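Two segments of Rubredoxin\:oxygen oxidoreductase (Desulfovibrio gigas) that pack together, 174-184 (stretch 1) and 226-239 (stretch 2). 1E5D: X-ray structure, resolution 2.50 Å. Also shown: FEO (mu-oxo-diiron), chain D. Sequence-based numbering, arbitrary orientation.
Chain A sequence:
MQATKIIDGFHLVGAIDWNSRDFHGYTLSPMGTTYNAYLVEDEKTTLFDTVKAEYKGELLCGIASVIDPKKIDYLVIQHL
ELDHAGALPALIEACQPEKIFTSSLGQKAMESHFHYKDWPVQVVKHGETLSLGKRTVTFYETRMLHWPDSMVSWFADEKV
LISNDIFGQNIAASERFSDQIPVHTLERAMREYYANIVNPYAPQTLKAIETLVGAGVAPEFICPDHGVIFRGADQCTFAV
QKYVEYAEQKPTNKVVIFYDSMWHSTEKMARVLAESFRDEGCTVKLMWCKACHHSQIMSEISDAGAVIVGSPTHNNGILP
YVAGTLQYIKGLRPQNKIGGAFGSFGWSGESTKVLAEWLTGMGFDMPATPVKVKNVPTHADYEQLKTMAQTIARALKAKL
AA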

ATOM      1  N   SER A 174      -7.963 -12.970  28.701  1.00 14.86           N
ATOM      2  CA  SER A 174      -8.006 -13.069  30.162  1.00 11.60           C
ATOM      3  C   SER A 174      -6.931 -14.041  30.644  1.00 14.10           C
ATOM      4  O   SER A 174      -6.448 -13.938  31.771  1.00 31.05           O
ATOM      5  CB  SER A 174      -9.374 -13.512  30.665  1.00  9.96           C
ATOM      6  OG  SER A 174     -10.281 -13.689  29.595  1.00 28.72           O
ATOM      7  N   GLU A 175      -6.549 -14.966  29.781  1.00 15.58           N
ATOM      8  CA  GLU A 175      -5.582 -16.022  30.046  1.00 15.80           C
ATOM      9  C   GLU A 175      -4.166 -15.479  29.847  1.00 21.29           C
ATOM     10  O   GLU A 175      -3.874 -14.952  28.771  1.00 28.47           O
ATOM     11  CB  GLU A 175      -5.793 -17.221  29.144  1.00 23.45           C
ATOM     12  CG  GLU A 175      -7.131 -17.912  29.094  1.00 28.37           C
ATOM     13  CD  GLU A 175      -8.299 -17.074  28.628  1.00 33.28           C
ATOM     14  OE1 GLU A 175      -8.495 -16.859  27.419  1.00 42.52           O
ATOM     15  OE2 GLU A 175      -9.012 -16.581  29.532  1.00 56.53           O
ATOM     16  N   ARG A 176      -3.296 -15.584  30.847  1.00 20.83           N
ATOM     17  CA  ARG A 176      -1.954 -15.026  30.712  1.00 18.69           C
ATOM     18  C   ARG A 176      -0.887 -16.104  30.541  1.00 17.35           C
ATOM     19  O   ARG A 176       0.304 -15.801  30.417  1.00 21.67           O
ATOM     20  CB  ARG A 176      -1.610 -14.141  31.910  1.00 18.35           C
ATOM     21  CG  ARG A 176      -2.716 -13.291  32.484  1.00 19.07           C
ATOM     22  CD  ARG A 176      -3.518 -12.540  31.430  1.00 25.60           C
ATOM     23  NE  ARG A 176      -2.625 -11.940  30.441  1.00 29.46           N
ATOM     24  CZ  ARG A 176      -1.980 -10.807  30.691  1.00 50.06           C
ATOM     25  NH1 ARG A 176      -2.164 -10.209  31.863  1.00 69.78           N
ATOM     26  NH2 ARG A 176      -1.172 -10.291  29.777  1.00 61.10           N
ATOM     27  N   PHE A 177      -1.283 -17.377  30.522  1.00 16.05           N
ATOM     28  CA  PHE A 177      -0.284 -18.436  30.405  1.00 15.83           C
ATOM     29  C   PHE A 177      -0.507 -19.327  29.194  1.00 17.00           C
ATOM     30  O   PHE A 177      -1.636 -19.593  28.801  1.00 16.48           O
ATOM     31  CB  PHE A 177      -0.272 -19.264  31.695  1.00 19.24           C
ATOM     32  CG  PHE A 177       0.256 -18.432  32.863  1.00 16.80           C
ATOM     33  CD1 PHE A 177       1.608 -18.166  32.992  1.00 13.76           C
ATOM     34  CD2 PHE A 177      -0.626 -17.922  33.797  1.00 15.86           C
ATOM     35  CE1 PHE A 177       2.056 -17.403  34.051  1.00 18.64           C
ATOM     36  CE2 PHE A 177      -0.172 -17.169  34.870  1.00 18.65           C
ATOM     37  CZ  PHE A 177       1.177 -16.906  34.997  1.00 13.83           C
ATOM     38  N   SER A 178       0.604 -19.774  28.613  1.00 15.20           N
ATOM     39  CA  SER A 178       0.565 -20.536  27.371  1.00 21.49           C
ATOM     40  C   SER A 178      -0.279 -21.796  27.501  1.00 27.31           C
ATOM     41  O   SER A 178      -0.903 -22.243  26.537  1.00 24.60           O
ATOM     42  CB  SER A 178       1.989 -20.887  26.927  1.00 20.17           C
ATOM     43  OG  SER A 178       2.670 -21.619  27.929  1.00 25.88           O
ATOM     44  N   ASP A 179      -0.311 -22.392  28.692  1.00 29.72           N
ATOM     45  CA  ASP A 179      -1.063 -23.628  28.870  1.00 24.56           C
ATOM     46  C   ASP A 179      -2.561 -23.384  28.977  1.00 19.41           C
ATOM     47  O   ASP A 179      -3.331 -24.330  29.091  1.00 38.96           O
ATOM     48  CB  ASP A 179      -0.607 -24.359  30.137  1.00 28.03           C
ATOM     49  CG  ASP A 179      -0.787 -23.519  31.385  1.00 36.18           C
ATOM     50  OD1 ASP A 179      -1.876 -23.551  32.002  1.00 66.06           O
ATOM     51  OD2 ASP A 179       0.170 -22.818  31.761  1.00 37.70           O
ATOM     52  N   GLN A 180      -2.986 -22.125  28.972  1.00 21.96           N
ATOM     53  CA  GLN A 180      -4.410 -21.846  29.123  1.00 22.97           C
ATOM     54  C   GLN A 180      -5.054 -21.516  27.785  1.00 22.86           C
ATOM     55  O   GLN A 180      -6.257 -21.267  27.737  1.00 36.98           O
ATOM     56  CB  GLN A 180      -4.642 -20.681  30.077  1.00 22.69           C
ATOM     57  CG  GLN A 180      -3.987 -20.832  31.435  1.00 27.01           C
ATOM     58  CD  GLN A 180      -4.103 -19.539  32.225  1.00 33.87           C
ATOM     59  OE1 GLN A 180      -3.621 -18.494  31.786  1.00 46.90           O
ATOM     60  NE2 GLN A 180      -4.742 -19.624  33.382  1.00 48.46           N
ATOM     61  N   ILE A 181      -4.236 -21.503  26.742  1.00 24.67           N
ATOM     62  CA  ILE A 181      -4.758 -21.254  25.402  1.00 24.52           C
ATOM     63  C   ILE A 181      -4.377 -22.423  24.492  1.00 20.53           C
ATOM     64  O   ILE A 181      -3.314 -23.019  24.634  1.00 38.02           O
ATOM     65  CB  ILE A 181      -4.278 -19.947  24.760  1.00 26.37           C
ATOM     66  CG1 ILE A 181      -2.928 -20.033  24.043  1.00 26.24           C
ATOM     67  CG2 ILE A 181      -4.223 -18.793  25.755  1.00 30.78           C
ATOM     68  CD1 ILE A 181      -2.813 -18.982  22.958  1.00 37.28           C
ATOM     69  N   PRO A 182      -5.279 -22.702  23.567  1.00 19.27           N
ATOM     70  CA  PRO A 182      -5.090 -23.782  22.606  1.00 16.33           C
ATOM     71  C   PRO A 182      -3.810 -23.568  21.806  1.00 21.62           C
ATOM     72  O   PRO A 182      -3.499 -22.446  21.402  1.00 30.08           O
ATOM     73  CB  PRO A 182      -6.298 -23.648  21.680  1.00 23.88           C
ATOM     74  CG  PRO A 182      -7.304 -22.843  22.416  1.00 26.85           C
ATOM     75  CD  PRO A 182      -6.542 -21.972  23.369  1.00 26.10           C
ATOM     76  N   VAL A 183      -3.084 -24.659  21.589  1.00 25.63           N
ATOM     77  CA  VAL A 183      -1.816 -24.576  20.886  1.00 30.25           C
ATOM     78  C   VAL A 183      -1.951 -23.919  19.519  1.00 28.08           C
ATOM     79  O   VAL A 183      -1.138 -23.064  19.170  1.00 32.15           O
ATOM     80  CB  VAL A 183      -1.193 -25.970  20.666  1.00 32.87           C
ATOM     81  CG1 VAL A 183       0.244 -25.955  21.150  1.00 27.65           C
ATOM     82  CG2 VAL A 183      -2.032 -27.024  21.361  1.00 45.68           C
ATOM     83  N   HIS A 184      -2.960 -24.350  18.763  1.00 21.59           N
ATOM     84  CA  HIS A 184      -3.085 -23.815  17.405  1.00 28.03           C
ATOM     85  C   HIS A 184      -3.213 -22.301  17.453  1.00 20.23           C
ATOM     86  O   HIS A 184      -2.653 -21.560  16.646  1.00 26.13           O
ATOM     87  CB  HIS A 184      -4.264 -24.450  16.670  1.00 29.91           C
ATOM     88  CG  HIS A 184      -5.565 -24.305  17.391  1.00 42.66           C
ATOM     89  ND1 HIS A 184      -6.030 -25.259  18.272  1.00 46.96           N
ATOM     90  CD2 HIS A 184      -6.497 -23.323  17.365  1.00 46.61           C
ATOM     91  CE1 HIS A 184      -7.198 -24.861  18.750  1.00 49.51           C
ATOM     92  NE2 HIS A 184      -7.508 -23.688  18.219  1.00 47.96           N
ATOM     93  N   HIS A 226       5.094  -9.281  25.073  1.00 10.01           N
ATOM     94  CA  HIS A 226       3.762  -9.338  24.512  1.00 10.90           C
ATOM     95  C   HIS A 226       3.164 -10.735  24.561  1.00 13.15           C
ATOM     96  O   HIS A 226       3.797 -11.714  24.167  1.00 17.40           O
ATOM     97  CB  HIS A 226       3.763  -8.899  23.032  1.00  4.83           C
ATOM     98  CG  HIS A 226       4.537  -7.638  22.797  1.00  8.92           C
ATOM     99  ND1 HIS A 226       4.185  -6.430  23.357  1.00  8.79           N
ATOM    100  CD2 HIS A 226       5.650  -7.399  22.073  1.00 10.79           C
ATOM    101  CE1 HIS A 226       5.048  -5.509  22.978  1.00  9.61           C
ATOM    102  NE2 HIS A 226       5.952  -6.065  22.197  1.00  8.04           N
ATOM    103  N   GLY A 227       1.914 -10.817  25.014  1.00 15.11           N
ATOM    104  CA  GLY A 227       1.221 -12.093  24.948  1.00 17.91           C
ATOM    105  C   GLY A 227       1.386 -12.889  26.228  1.00 19.71           C
ATOM    106  O   GLY A 227       1.745 -12.341  27.274  1.00 23.22           O
ATOM    107  N   VAL A 228       1.115 -14.189  26.126  1.00 15.30           N
ATOM    108  CA  VAL A 228       1.085 -15.031  27.316  1.00 19.07           C
ATOM    109  C   VAL A 228       2.478 -15.489  27.726  1.00 24.47           C
ATOM    110  O   VAL A 228       3.430 -15.472  26.955  1.00 26.13           O
ATOM    111  CB  VAL A 228       0.188 -16.267  27.117  1.00 18.42           C
ATOM    112  CG1 VAL A 228      -1.247 -15.825  26.885  1.00 20.69           C
ATOM    113  CG2 VAL A 228       0.701 -17.105  25.961  1.00  4.24           C
ATOM    114  N   ILE A 229       2.550 -15.896  28.987  1.00 22.88           N
ATOM    115  CA  ILE A 229       3.785 -16.439  29.536  1.00 18.92           C
ATOM    116  C   ILE A 229       3.897 -17.928  29.254  1.00 17.19           C
ATOM    117  O   ILE A 229       2.903 -18.651  29.377  1.00 18.95           O
ATOM    118  CB  ILE A 229       3.838 -16.189  31.053  1.00 20.79           C
ATOM    119  CG1 ILE A 229       4.111 -14.720  31.396  1.00 22.79           C
ATOM    120  CG2 ILE A 229       4.844 -17.111  31.717  1.00 17.33           C
ATOM    121  CD1 ILE A 229       3.460 -14.283  32.692  1.00 41.03           C
ATOM    122  N   PHE A 230       5.082 -18.392  28.876  1.00 20.08           N
ATOM    123  CA  PHE A 230       5.282 -19.826  28.666  1.00 22.04           C
ATOM    124  C   PHE A 230       5.553 -20.503  30.004  1.00 22.06           C
ATOM    125  O   PHE A 230       6.610 -20.291  30.605  1.00 23.78           O
ATOM    126  CB  PHE A 230       6.422 -20.082  27.677  1.00 17.54           C
ATOM    127  CG  PHE A 230       6.044 -19.661  26.260  1.00 15.09           C
ATOM    128  CD1 PHE A 230       5.341 -20.525  25.440  1.00 16.18           C
ATOM    129  CD2 PHE A 230       6.392 -18.408  25.787  1.00 11.18           C
ATOM    130  CE1 PHE A 230       4.977 -20.144  24.161  1.00 18.22           C
ATOM    131  CE2 PHE A 230       6.027 -18.021  24.510  1.00 11.32           C
ATOM    132  CZ  PHE A 230       5.317 -18.886  23.700  1.00 11.03           C
ATOM    133  N   ARG A 231       4.583 -21.294  30.447  1.00 16.23           N
ATOM    134  CA  ARG A 231       4.652 -21.905  31.774  1.00 22.55           C
ATOM    135  C   ARG A 231       4.861 -23.407  31.697  1.00 25.30           C
ATOM    136  O   ARG A 231       4.005 -24.159  31.243  1.00 32.93           O
ATOM    137  CB  ARG A 231       3.373 -21.577  32.533  1.00 26.96           C
ATOM    138  CG  ARG A 231       3.254 -22.107  33.952  1.00 21.49           C
ATOM    139  CD  ARG A 231       1.813 -22.515  34.190  1.00 28.24           C
ATOM    140  NE  ARG A 231       1.049 -21.596  35.019  1.00 29.07           N
ATOM    141  CZ  ARG A 231      -0.257 -21.397  34.907  1.00 26.88           C
ATOM    142  NH1 ARG A 231      -0.963 -22.046  33.992  1.00 17.88           N
ATOM    143  NH2 ARG A 231      -0.886 -20.546  35.705  1.00 48.01           N
ATOM    144  N   GLY A 232       6.026 -23.849  32.149  1.00 22.96           N
ATOM    145  CA  GLY A 232       6.389 -25.250  32.116  1.00 20.58           C
ATOM    146  C   GLY A 232       7.464 -25.540  31.087  1.00 31.23           C
ATOM    147  O   GLY A 232       7.446 -25.004  29.976  1.00 43.60           O
ATOM    148  N   ALA A 233       8.414 -26.396  31.454  1.00 29.32           N
ATOM    149  CA  ALA A 233       9.539 -26.688  30.575  1.00 27.59           C
ATOM    150  C   ALA A 233       9.059 -27.204  29.228  1.00 25.93           C
ATOM    151  O   ALA A 233       9.670 -26.932  28.191  1.00 25.88           O
ATOM    152  CB  ALA A 233      10.478 -27.687  31.231  1.00 24.47           C
ATOM    153  N   ASP A 234       7.945 -27.953  29.216  1.00 17.85           N
ATOM    154  CA  ASP A 234       7.515 -28.451  27.902  1.00 18.72           C
ATOM    155  C   ASP A 234       7.151 -27.265  27.014  1.00 21.11           C
ATOM    156  O   ASP A 234       7.600 -27.155  25.880  1.00 22.29           O
ATOM    157  CB  ASP A 234       6.372 -29.444  28.034  1.00 26.30           C
ATOM    158  CG  ASP A 234       5.136 -28.862  28.683  1.00 37.56           C
ATOM    159  OD1 ASP A 234       5.321 -28.139  29.685  1.00 44.89           O
ATOM    160  OD2 ASP A 234       4.020 -29.101  28.183  1.00 56.46           O
ATOM    161  N   GLN A 235       6.351 -26.367  27.575  1.00 20.53           N
ATOM    162  CA  GLN A 235       5.936 -25.151  26.899  1.00 17.27           C
ATOM    163  C   GLN A 235       7.146 -24.347  26.457  1.00 18.03           C
ATOM    164  O   GLN A 235       7.273 -23.892  25.322  1.00 28.61           O
ATOM    165  CB  GLN A 235       5.040 -24.344  27.839  1.00 19.96           C
ATOM    166  CG  GLN A 235       3.745 -25.075  28.178  1.00 24.38           C
ATOM    167  CD  GLN A 235       2.777 -25.035  27.009  1.00 28.91           C
ATOM    168  OE1 GLN A 235       2.595 -26.025  26.307  1.00 46.11           O
ATOM    169  NE2 GLN A 235       2.163 -23.876  26.803  1.00 26.30           N
ATOM    170  N   CYS A 236       8.082 -24.181  27.390  1.00 16.10           N
ATOM    171  CA  CYS A 236       9.272 -23.417  27.017  1.00 18.19           C
ATOM    172  C   CYS A 236      10.047 -24.114  25.918  1.00 25.43           C
ATOM    173  O   CYS A 236      10.723 -23.477  25.109  1.00 32.79           O
ATOM    174  CB  CYS A 236      10.119 -23.199  28.275  1.00  9.83           C
ATOM    175  SG  CYS A 236       9.243 -22.134  29.458  1.00 24.60           S
ATOM    176  N   THR A 237       9.949 -25.444  25.878  1.00 29.48           N
ATOM    177  CA  THR A 237      10.711 -26.175  24.861  1.00 28.95           C
ATOM    178  C   THR A 237      10.006 -26.033  23.520  1.00 23.39           C
ATOM    179  O   THR A 237      10.647 -25.881  22.481  1.00 28.91           O
ATOM    180  CB  THR A 237      10.910 -27.648  25.239  1.00 37.00           C
ATOM    181  OG1 THR A 237      11.797 -27.732  26.369  1.00 33.44           O
ATOM    182  CG2 THR A 237      11.584 -28.417  24.110  1.00 26.79           C
ATOM    183  N   PHE A 238       8.684 -26.068  23.590  1.00 19.29           N
ATOM    184  CA  PHE A 238       7.845 -25.758  22.437  1.00 20.86           C
ATOM    185  C   PHE A 238       8.265 -24.426  21.818  1.00 25.91           C
ATOM    186  O   PHE A 238       8.579 -24.375  20.625  1.00 32.25           O
ATOM    187  CB  PHE A 238       6.386 -25.728  22.863  1.00 22.47           C
ATOM    188  CG  PHE A 238       5.393 -25.356  21.781  1.00 28.85           C
ATOM    189  CD1 PHE A 238       5.113 -26.222  20.739  1.00 30.77           C
ATOM    190  CD2 PHE A 238       4.741 -24.136  21.825  1.00 28.15           C
ATOM    191  CE1 PHE A 238       4.193 -25.879  19.760  1.00 32.11           C
ATOM    192  CE2 PHE A 238       3.820 -23.789  20.853  1.00 30.45           C
ATOM    193  CZ  PHE A 238       3.540 -24.661  19.816  1.00 29.68           C
ATOM    194  N   ALA A 239       8.284 -23.356  22.613  1.00 21.17           N
ATOM    195  CA  ALA A 239       8.644 -22.034  22.123  1.00 21.79           C
ATOM    196  C   ALA A 239       9.961 -22.045  21.352  1.00 25.30           C
ATOM    197  O   ALA A 239      10.061 -21.530  20.233  1.00 34.91           O
ATOM    198  CB  ALA A 239       8.753 -21.021  23.261  1.00 16.19           C
TER
HETATM  199 FE1  FEO D 404       7.608  -5.017  21.705  1.00 11.81          FE
HETATM  200 FE2  FEO D 404      10.246  -4.424  19.709  1.00 15.50          FE
HETATM  201  O   FEO D 404       8.737  -3.762  21.248  1.00 24.07           O
HETATM  202  O   HOH W   1       8.127  -4.475  24.018  1.00 23.72           O

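What holds the two backbones side by side? A single beta bridge, pairing F177 with I229 at a CA–CA separation of 4.6 Å, brings them together. I229 N donates to R176 O at 2.7 Å, almost in line, and S178 N donates to I229 O, also at 2.7 Å. Both hydrogen bonds therefore use the amide and carbonyl of I229, gripping the main chain of stretch 1 at the two residues that flank F177. Between them the CA of F177 sits 3.4 Å from I229 O, a CA-H...O contact. Register continues to the neighbours, R176 opposite V228 and S178 opposite F230; S178 already opens a short 3-10 segment, and F230 opens a brief strand that leads by way of G232 into a helix.

How does R231, which has the largest area covered by the other stretch, earn its place? Its CA-to-CB bond points toward stretch 1, and its guanidinium meets two quite different partners. Lying flat on the F177 ring, with centres 4.0 Å apart and planes at 18°, it makes a cation-pi contact: the positive charge rests over the electron-rich face, where R231 NH2 comes within 3.3 Å of F177 CD2. At its edge, near the guanidinium plane, R231 NH1 meets D179 OD2 at 2.6 Å in a hydrogen-bonded salt bridge. The two interactions are compatible because one uses the face of the group and the other its in-plane N-H. F177 also has an apolar neighbour, its CD1 lying 3.6 Å from I229 CB.

Why is the small side chain of S178 so heavily involved? Directed toward stretch 2 and buried, with chi1 in the p well, it places one hydroxyl oxygen where two donors converge. R231 N reaches S178 OG at 3.2 Å from the strand, and Q235 NE2 reaches the same OG at 2.6 Å from the helix. This one oxygen thus ties stretch 1 to two elements of stretch 2, while the backbone amide of S178 serves the bridge. G232, at the N-cap position, separates R231 from that helix; its phi/psi of 109/139 would jam a CB against the preceding carbonyl O, so the turn calls for glycine.

What fills the apolar side of the contact? V228, with 83 Å² covered, is central here, its side chain pointing toward stretch 1 and packing against backbone as well as side chains. V228 CG1 lies 3.3 Å from E175 O, V228 CB 3.8 Å from F177 C, and V228 CG2 3.7 Å from S178 CA. A looser contact joins V228 CG1 to I181 CG2 at 4.4 Å. Farther along, V183 CG1 touches F238 CZ at 3.8 Å, so the first turn of one helix meets the aromatic ring of another. Beyond V228, H226 turns away from stretch 1, and its NE2 binds FE1 of the mu-oxo-diiron group at 2.0 Å.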